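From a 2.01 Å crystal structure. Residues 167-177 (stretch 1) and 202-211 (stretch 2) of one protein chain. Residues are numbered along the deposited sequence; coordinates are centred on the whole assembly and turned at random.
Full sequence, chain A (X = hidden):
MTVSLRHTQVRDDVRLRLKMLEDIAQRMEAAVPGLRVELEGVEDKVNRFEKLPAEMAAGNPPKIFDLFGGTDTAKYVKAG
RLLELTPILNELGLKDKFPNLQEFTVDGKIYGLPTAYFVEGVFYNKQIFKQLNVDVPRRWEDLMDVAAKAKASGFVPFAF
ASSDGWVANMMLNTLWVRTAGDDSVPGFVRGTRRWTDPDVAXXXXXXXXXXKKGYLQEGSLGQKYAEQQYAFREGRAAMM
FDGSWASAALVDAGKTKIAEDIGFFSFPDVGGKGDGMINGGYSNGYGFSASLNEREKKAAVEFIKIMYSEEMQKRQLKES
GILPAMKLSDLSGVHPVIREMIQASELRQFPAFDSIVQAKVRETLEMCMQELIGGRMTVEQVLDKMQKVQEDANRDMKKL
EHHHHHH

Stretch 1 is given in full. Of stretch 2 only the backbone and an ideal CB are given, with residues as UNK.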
ATOM      1  N   VAL A 167       5.685  -6.946  -2.810  1.00 13.02           N
ATOM      2  CA  VAL A 167       5.056  -7.609  -1.667  1.00 15.02           C
ATOM      3  C   VAL A 167       6.086  -7.899  -0.581  1.00 14.99           C
ATOM      4  O   VAL A 167       5.806  -7.768   0.617  1.00 14.76           O
ATOM      5  CB  VAL A 167       4.348  -8.900  -2.120  1.00 15.45           C
ATOM      6  CG1 VAL A 167       3.716  -9.598  -0.946  1.00 14.05           C
ATOM      7  CG2 VAL A 167       3.300  -8.590  -3.196  1.00 17.36           C
ATOM      8  N   ALA A 168       7.288  -8.316  -0.986  1.00 16.97           N
ATOM      9  CA  ALA A 168       8.322  -8.670  -0.016  1.00 16.64           C
ATOM     10  C   ALA A 168       8.778  -7.452   0.785  1.00 16.77           C
ATOM     11  O   ALA A 168       9.226  -7.589   1.930  1.00 16.09           O
ATOM     12  CB  ALA A 168       9.508  -9.310  -0.744  1.00 16.10           C
ATOM     13  N   ASN A 169       8.635  -6.259   0.216  1.00 11.38           N
ATOM     14  CA  ASN A 169       9.102  -5.048   0.869  1.00 15.16           C
ATOM     15  C   ASN A 169       8.148  -4.533   1.937  1.00 15.79           C
ATOM     16  O   ASN A 169       8.529  -3.632   2.693  1.00 14.43           O
ATOM     17  CB  ASN A 169       9.362  -3.966  -0.187  1.00 14.02           C
ATOM     18  CG  ASN A 169      10.592  -4.266  -0.990  1.00 17.89           C
ATOM     19  OD1 ASN A 169      11.399  -5.110  -0.586  1.00 18.06           O
ATOM     20  ND2 ASN A 169      10.744  -3.618  -2.130  1.00 13.44           N
ATOM     21  N   MET A 170       6.946  -5.100   2.046  1.00 13.40           N
ATOM     22  CA  MET A 170       5.962  -4.590   2.992  1.00 16.05           C
ATOM     23  C   MET A 170       6.469  -4.854   4.414  1.00 16.51           C
ATOM     24  O   MET A 170       6.813  -3.917   5.148  1.00 17.07           O
ATOM     25  CB  MET A 170       4.597  -5.244   2.737  1.00 11.68           C
ATOM     26  CG  MET A 170       3.754  -4.418   1.751  1.00 12.52           C
ATOM     27  SD  MET A 170       2.028  -4.938   1.604  1.00 16.70           S
ATOM     28  CE  MET A 170       2.125  -6.652   1.080  1.00 15.49           C
ATOM     29  N   MET A 171       6.571  -6.124   4.802  1.00 18.41           N
ATOM     30  CA  MET A 171       7.082  -6.414   6.143  1.00 18.03           C
ATOM     31  C   MET A 171       8.501  -5.900   6.327  1.00 17.23           C
ATOM     32  O   MET A 171       8.880  -5.497   7.436  1.00 15.19           O
ATOM     33  CB  MET A 171       7.013  -7.913   6.437  1.00 16.42           C
ATOM     34  CG  MET A 171       7.361  -8.201   7.889  1.00 21.22           C
ATOM     35  SD  MET A 171       7.764  -9.904   8.272  1.00 22.16           S
ATOM     36  CE  MET A 171       6.180 -10.709   8.086  1.00 17.89           C
ATOM     37  N   LEU A 172       9.292  -5.884   5.256  1.00 13.61           N
ATOM     38  CA  LEU A 172      10.647  -5.371   5.353  1.00 16.31           C
ATOM     39  C   LEU A 172      10.638  -3.915   5.766  1.00 17.21           C
ATOM     40  O   LEU A 172      11.493  -3.481   6.547  1.00 17.01           O
ATOM     41  CB  LEU A 172      11.387  -5.578   4.026  1.00 12.41           C
ATOM     42  CG  LEU A 172      12.835  -5.115   3.853  1.00 11.43           C
ATOM     43  CD1 LEU A 172      13.807  -5.957   4.735  1.00 16.62           C
ATOM     44  CD2 LEU A 172      13.245  -5.173   2.392  1.00 14.27           C
ATOM     45  N   ASN A 173       9.669  -3.150   5.276  1.00 15.15           N
ATOM     46  CA  ASN A 173       9.659  -1.704   5.416  1.00 19.06           C
ATOM     47  C   ASN A 173       9.741  -1.467   6.896  1.00 16.81           C
ATOM     48  O   ASN A 173      10.523  -0.695   7.437  1.00 19.05           O
ATOM     49  CB  ASN A 173       8.293  -0.962   5.191  1.00 22.57           C
ATOM     50  CG  ASN A 173       8.550   0.451   4.777  1.00 26.51           C
ATOM     51  OD1 ASN A 173       9.498   0.552   4.026  1.00 42.32           O
ATOM     52  ND2 ASN A 173       8.177   1.493   5.690  1.00 42.89           N
ATOM     53  N   THR A 174       8.730  -2.130   7.478  1.00 12.60           N
ATOM     54  CA  THR A 174       8.416  -2.006   8.918  1.00 16.08           C
ATOM     55  C   THR A 174       9.510  -2.603   9.781  1.00 17.80           C
ATOM     56  O   THR A 174       9.784  -2.091  10.874  1.00 15.35           O
ATOM     57  CB  THR A 174       7.091  -2.721   9.242  1.00 16.96           C
ATOM     58  OG1 THR A 174       5.955  -2.042   8.703  1.00 21.01           O
ATOM     59  CG2 THR A 174       6.899  -2.926  10.760  1.00 17.69           C
ATOM     60  N   LEU A 175      10.166  -3.661   9.302  1.00 13.98           N
ATOM     61  CA  LEU A 175      11.235  -4.230  10.111  1.00 16.29           C
ATOM     62  C   LEU A 175      12.419  -3.277  10.216  1.00 17.06           C
ATOM     63  O   LEU A 175      12.918  -3.049  11.318  1.00 21.67           O
ATOM     64  CB  LEU A 175      11.656  -5.584   9.546  1.00 15.68           C
ATOM     65  CG  LEU A 175      10.868  -6.739  10.178  1.00 20.77           C
ATOM     66  CD1 LEU A 175      11.220  -8.068   9.500  1.00 17.19           C
ATOM     67  CD2 LEU A 175      11.168  -6.801  11.671  1.00 21.80           C
ATOM     68  N   TRP A 176      12.885  -2.689   9.097  1.00 14.11           N
ATOM     69  CA  TRP A 176      14.060  -1.829   9.276  1.00 15.32           C
ATOM     70  C   TRP A 176      13.675  -0.495   9.905  1.00 21.83           C
ATOM     71  O   TRP A 176      14.527   0.158  10.511  1.00 22.63           O
ATOM     72  CB  TRP A 176      14.869  -1.548   7.979  1.00 16.26           C
ATOM     73  CG  TRP A 176      14.325  -0.464   7.017  1.00 16.30           C
ATOM     74  CD1 TRP A 176      14.445   0.882   7.189  1.00 17.01           C
ATOM     75  CD2 TRP A 176      13.809  -0.638   5.677  1.00 13.15           C
ATOM     76  NE1 TRP A 176      13.917   1.562   6.119  1.00 16.70           N
ATOM     77  CE2 TRP A 176      13.523   0.656   5.172  1.00 19.52           C
ATOM     78  CE3 TRP A 176      13.501  -1.752   4.878  1.00 16.46           C
ATOM     79  CZ2 TRP A 176      12.952   0.866   3.910  1.00 16.56           C
ATOM     80  CZ3 TRP A 176      12.932  -1.544   3.632  1.00 14.28           C
ATOM     81  CH2 TRP A 176      12.663  -0.241   3.158  1.00 17.55           C
ATOM     82  N   VAL A 177      12.415  -0.064   9.769  1.00 18.89           N
ATOM     83  CA  VAL A 177      11.970   1.129  10.484  1.00 17.36           C
ATOM     84  C   VAL A 177      11.843   0.834  11.977  1.00 17.61           C
ATOM     85  O   VAL A 177      12.157   1.685  12.821  1.00 21.93           O
ATOM     86  CB  VAL A 177      10.648   1.680   9.903  1.00 21.14           C
ATOM     87  CG1 VAL A 177      10.021   2.738  10.853  1.00 16.75           C
ATOM     88  CG2 VAL A 177      10.868   2.273   8.494  1.00 18.49           C
ATOM     89  N   UNK A 202      20.043  -4.334  11.024  1.00 19.69           N
ATOM     90  CA  UNK A 202      19.406  -5.168  12.042  1.00 24.84           C
ATOM     91  C   UNK A 202      18.021  -5.640  11.585  1.00 23.06           C
ATOM     92  O   UNK A 202      17.654  -6.812  11.759  1.00 14.31           O
ATOM     93  CB  UNK A 202      19.291  -4.399  13.360  1.00 24.84           C
ATOM     94  N   UNK A 203      17.238  -4.738  10.990  1.00 19.47           N
ATOM     95  CA  UNK A 203      15.916  -5.123  10.519  1.00 16.84           C
ATOM     96  C   UNK A 203      15.962  -6.082   9.345  1.00 13.83           C
ATOM     97  O   UNK A 203      15.119  -6.971   9.238  1.00 15.39           O
ATOM     98  CB  UNK A 203      15.121  -3.876  10.128  1.00 16.84           C
ATOM     99  N   UNK A 204      16.931  -5.899   8.436  1.00 15.52           N
ATOM    100  CA  UNK A 204      17.128  -6.859   7.349  1.00 19.25           C
ATOM    101  C   UNK A 204      17.503  -8.232   7.895  1.00 19.08           C
ATOM    102  O   UNK A 204      17.023  -9.263   7.396  1.00 19.57           O
ATOM    103  CB  UNK A 204      18.209  -6.363   6.387  1.00 19.25           C
ATOM    104  N   UNK A 205      18.358  -8.272   8.926  1.00 16.62           N
ATOM    105  CA  UNK A 205      18.768  -9.566   9.480  1.00 19.36           C
ATOM    106  C   UNK A 205      17.615 -10.238  10.205  1.00 17.25           C
ATOM    107  O   UNK A 205      17.527 -11.478  10.232  1.00 14.54           O
ATOM    108  CB  UNK A 205      19.953  -9.392  10.432  1.00 19.36           C
ATOM    109  N   UNK A 206      16.709  -9.438  10.773  1.00 17.96           N
ATOM    110  CA  UNK A 206      15.525 -10.001  11.415  1.00 21.66           C
ATOM    111  C   UNK A 206      14.604 -10.619  10.386  1.00 16.00           C
ATOM    112  O   UNK A 206      13.998 -11.663  10.630  1.00 16.82           O
ATOM    113  CB  UNK A 206      14.780  -8.930  12.214  1.00 21.66           C
ATOM    114  N   UNK A 207      14.443  -9.937   9.259  1.00 21.88           N
ATOM    115  CA  UNK A 207      13.676 -10.469   8.147  1.00 20.23           C
ATOM    116  C   UNK A 207      14.285 -11.777   7.661  1.00 14.25           C
ATOM    117  O   UNK A 207      13.572 -12.765   7.442  1.00 17.46           O
ATOM    118  CB  UNK A 207      13.608  -9.453   7.005  1.00 20.23           C
ATOM    119  N   UNK A 208      15.613 -11.788   7.474  1.00 16.37           N
ATOM    120  CA  UNK A 208      16.318 -12.995   7.049  1.00 16.84           C
ATOM    121  C   UNK A 208      16.138 -14.132   8.053  1.00 18.71           C
ATOM    122  O   UNK A 208      16.047 -15.303   7.667  1.00 18.35           O
ATOM    123  CB  UNK A 208      17.807 -12.697   6.858  1.00 16.84           C
ATOM    124  N   UNK A 209      16.082 -13.807   9.353  1.00 16.23           N
ATOM    125  CA  UNK A 209      15.814 -14.836  10.357  1.00 19.34           C
ATOM    126  C   UNK A 209      14.461 -15.489  10.101  1.00 16.86           C
ATOM    127  O   UNK A 209      14.317 -16.709  10.195  1.00 13.24           O
ATOM    128  CB  UNK A 209      15.857 -14.240  11.765  1.00 19.34           C
ATOM    129  N   UNK A 210      13.457 -14.688   9.747  1.00 16.51           N
ATOM    130  CA  UNK A 210      12.155 -15.247   9.395  1.00 15.90           C
ATOM    131  C   UNK A 210      12.272 -16.173   8.194  1.00 15.25           C
ATOM    132  O   UNK A 210      11.614 -17.222   8.135  1.00 15.99           O
ATOM    133  CB  UNK A 210      11.152 -14.129   9.104  1.00 15.90           C
ATOM    134  N   UNK A 211      13.111 -15.800   7.228  1.00 16.32           N
ATOM    135  CA  UNK A 211      13.365 -16.670   6.088  1.00 14.08           C
ATOM    136  C   UNK A 211      14.063 -17.951   6.534  1.00 17.20           C
ATOM    137  O   UNK A 211      13.637 -19.058   6.174  1.00 16.42           O
ATOM    138  CB  UNK A 211      14.207 -15.943   5.037  1.00 14.08           C
TER

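The two helices run closer to antiparallel than to parallel, their N-to-C directions 133° apart and their axes 7.6 Å apart at closest approach. All of 202-211 is helical.

Position 202 points sideways, with nothing of stretch 1 within 5.5 Å of its ideal CB; many residues would suit, polar ones included. It is D202, whose partner lies one turn on within its own helix.

At position 203 the backbones nearly touch. The ideal CB points toward stretch 1 and would lie 2.5 Å from CA of W176 and 2.6 Å from O of L175, both clashes. Only a residue without a side chain fits, and G203 is found. Its CA packs 4.0 Å from CA of W176.

Position 204 starts away from stretch 1, yet its ideal CB is 4.7 Å from CD1 of L172, and the indole of W176 lies within reach of a long side chain. A large apolar or aromatic residue could fold back over both. The residue is F204, with chi1 in m. CD1 of L172 sits over one face of its ring, 3.8 Å from the centroid, a CH-pi contact. The ring is nearly parallel to the six-membered ring of W176 (16°) but slid aside, with little overlap; CE1 of F204 lies 3.7 Å from CE3 of W176.

Position 205 is out of reach and places no demand on stretch 1; it is K205.

Position 206 points toward stretch 1, its ideal CB 4.2 Å from CD2 of L175. An apolar side chain would suit, as would a long one whose aliphatic base covers the leucine. R206 is the latter: its end leads away and NE forms a salt bridge with OD2 of D202 at 2.9 Å.

Position 207 points toward stretch 1 beside L172 and L175, with the carbonyl of A168 farther along. A large side chain is favoured, perhaps with a polar tip. Y207, with chi1 in t, has the largest covered area of the stretch. Its CB meets CD1 of L175 at 3.7 Å, CE2 meets CB of L172 at 3.7 Å, and OH reaches 3.0 Å from O of A168.

Positions 208 and 209 are out of reach and tolerant; they are D208 and T209.

Position 210 points toward stretch 1, its ideal CB 5.5 Å from SD of M171, leaving room for a medium-sized apolar side chain. L210 brings CD1 to 3.4 Å from SD of M171.

Position 211, again out of reach, is L211.

Stretch 2, residues 202-211: DGFKRYDTLL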
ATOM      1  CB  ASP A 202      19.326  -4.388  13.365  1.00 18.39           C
ATOM      2  CG  ASP A 202      18.989  -5.275  14.559  1.00 36.02           C
ATOM      3  OD1 ASP A 202      19.916  -5.954  15.045  1.00 32.90           O
ATOM      4  OD2 ASP A 202      17.826  -5.263  15.054  1.00 32.60           O
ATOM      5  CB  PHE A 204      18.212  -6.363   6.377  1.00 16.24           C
ATOM      6  CG  PHE A 204      17.702  -5.373   5.335  1.00 17.31           C
ATOM      7  CD1 PHE A 204      17.433  -4.054   5.674  1.00 15.08           C
ATOM      8  CD2 PHE A 204      17.495  -5.771   4.017  1.00 15.92           C
ATOM      9  CE1 PHE A 204      16.959  -3.140   4.720  1.00 15.84           C
ATOM     10  CE2 PHE A 204      17.018  -4.880   3.057  1.00 17.94           C
ATOM     11  CZ  PHE A 204      16.753  -3.554   3.399  1.00 11.09           C
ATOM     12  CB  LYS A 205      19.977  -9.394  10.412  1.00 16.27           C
ATOM     13  CG  LYS A 205      21.274  -9.074   9.671  1.00 18.91           C
ATOM     14  CD  LYS A 205      22.478  -9.034  10.611  1.00 24.82           C
ATOM     15  CE  LYS A 205      22.594  -7.681  11.289  1.00 28.28           C
ATOM     16  NZ  LYS A 205      24.011  -7.335  11.552  1.00 34.38           N
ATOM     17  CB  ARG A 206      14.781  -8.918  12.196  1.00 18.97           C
ATOM     18  CG  ARG A 206      15.426  -8.609  13.532  1.00 20.69           C
ATOM     19  CD  ARG A 206      14.789  -7.396  14.174  1.00 25.31           C
ATOM     20  NE  ARG A 206      15.539  -6.966  15.350  1.00 31.40           N
ATOM     21  CZ  ARG A 206      15.476  -7.568  16.531  1.00 32.49           C
ATOM     22  NH1 ARG A 206      14.692  -8.636  16.696  1.00 30.10           N
ATOM     23  NH2 ARG A 206      16.199  -7.106  17.546  1.00 30.34           N
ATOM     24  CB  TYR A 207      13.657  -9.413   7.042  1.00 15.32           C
ATOM     25  CG  TYR A 207      12.798  -9.697   5.825  1.00 14.10           C
ATOM     26  CD1 TYR A 207      13.220 -10.578   4.821  1.00 16.33           C
ATOM     27  CD2 TYR A 207      11.592  -9.023   5.642  1.00 17.13           C
ATOM     28  CE1 TYR A 207      12.429 -10.801   3.679  1.00 16.23           C
ATOM     29  CE2 TYR A 207      10.807  -9.230   4.514  1.00 16.38           C
ATOM     30  CZ  TYR A 207      11.218 -10.107   3.540  1.00 15.94           C
ATOM     31  OH  TYR A 207      10.401 -10.278   2.425  1.00 20.17           O
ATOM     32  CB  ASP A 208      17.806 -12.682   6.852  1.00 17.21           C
ATOM     33  CG  ASP A 208      18.505 -13.661   5.907  1.00 22.62           C
ATOM     34  OD1 ASP A 208      17.842 -14.286   5.050  1.00 20.87           O
ATOM     35  OD2 ASP A 208      19.736 -13.798   6.021  1.00 24.82           O
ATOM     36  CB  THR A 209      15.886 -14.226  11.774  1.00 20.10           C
ATOM     37  OG1 THR A 209      17.253 -13.980  12.147  1.00 18.49           O
ATOM     38  CG2 THR A 209      15.255 -15.148  12.814  1.00 16.47           C
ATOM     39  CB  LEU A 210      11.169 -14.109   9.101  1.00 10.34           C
ATOM     40  CG  LEU A 210      10.796 -13.201  10.270  1.00 12.68           C
ATOM     41  CD1 LEU A 210       9.697 -12.231   9.818  1.00 14.37           C
ATOM     42  CD2 LEU A 210      10.331 -13.990  11.475  1.00 14.01           C
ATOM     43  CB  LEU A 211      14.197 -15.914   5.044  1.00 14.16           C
ATOM     44  CG  LEU A 211      13.516 -14.744   4.290  1.00 19.85           C
ATOM     45  CD1 LEU A 211      14.524 -13.950   3.429  1.00 16.94           C
ATOM     46  CD2 LEU A 211      12.367 -15.253   3.406  1.00 17.33           C
TER
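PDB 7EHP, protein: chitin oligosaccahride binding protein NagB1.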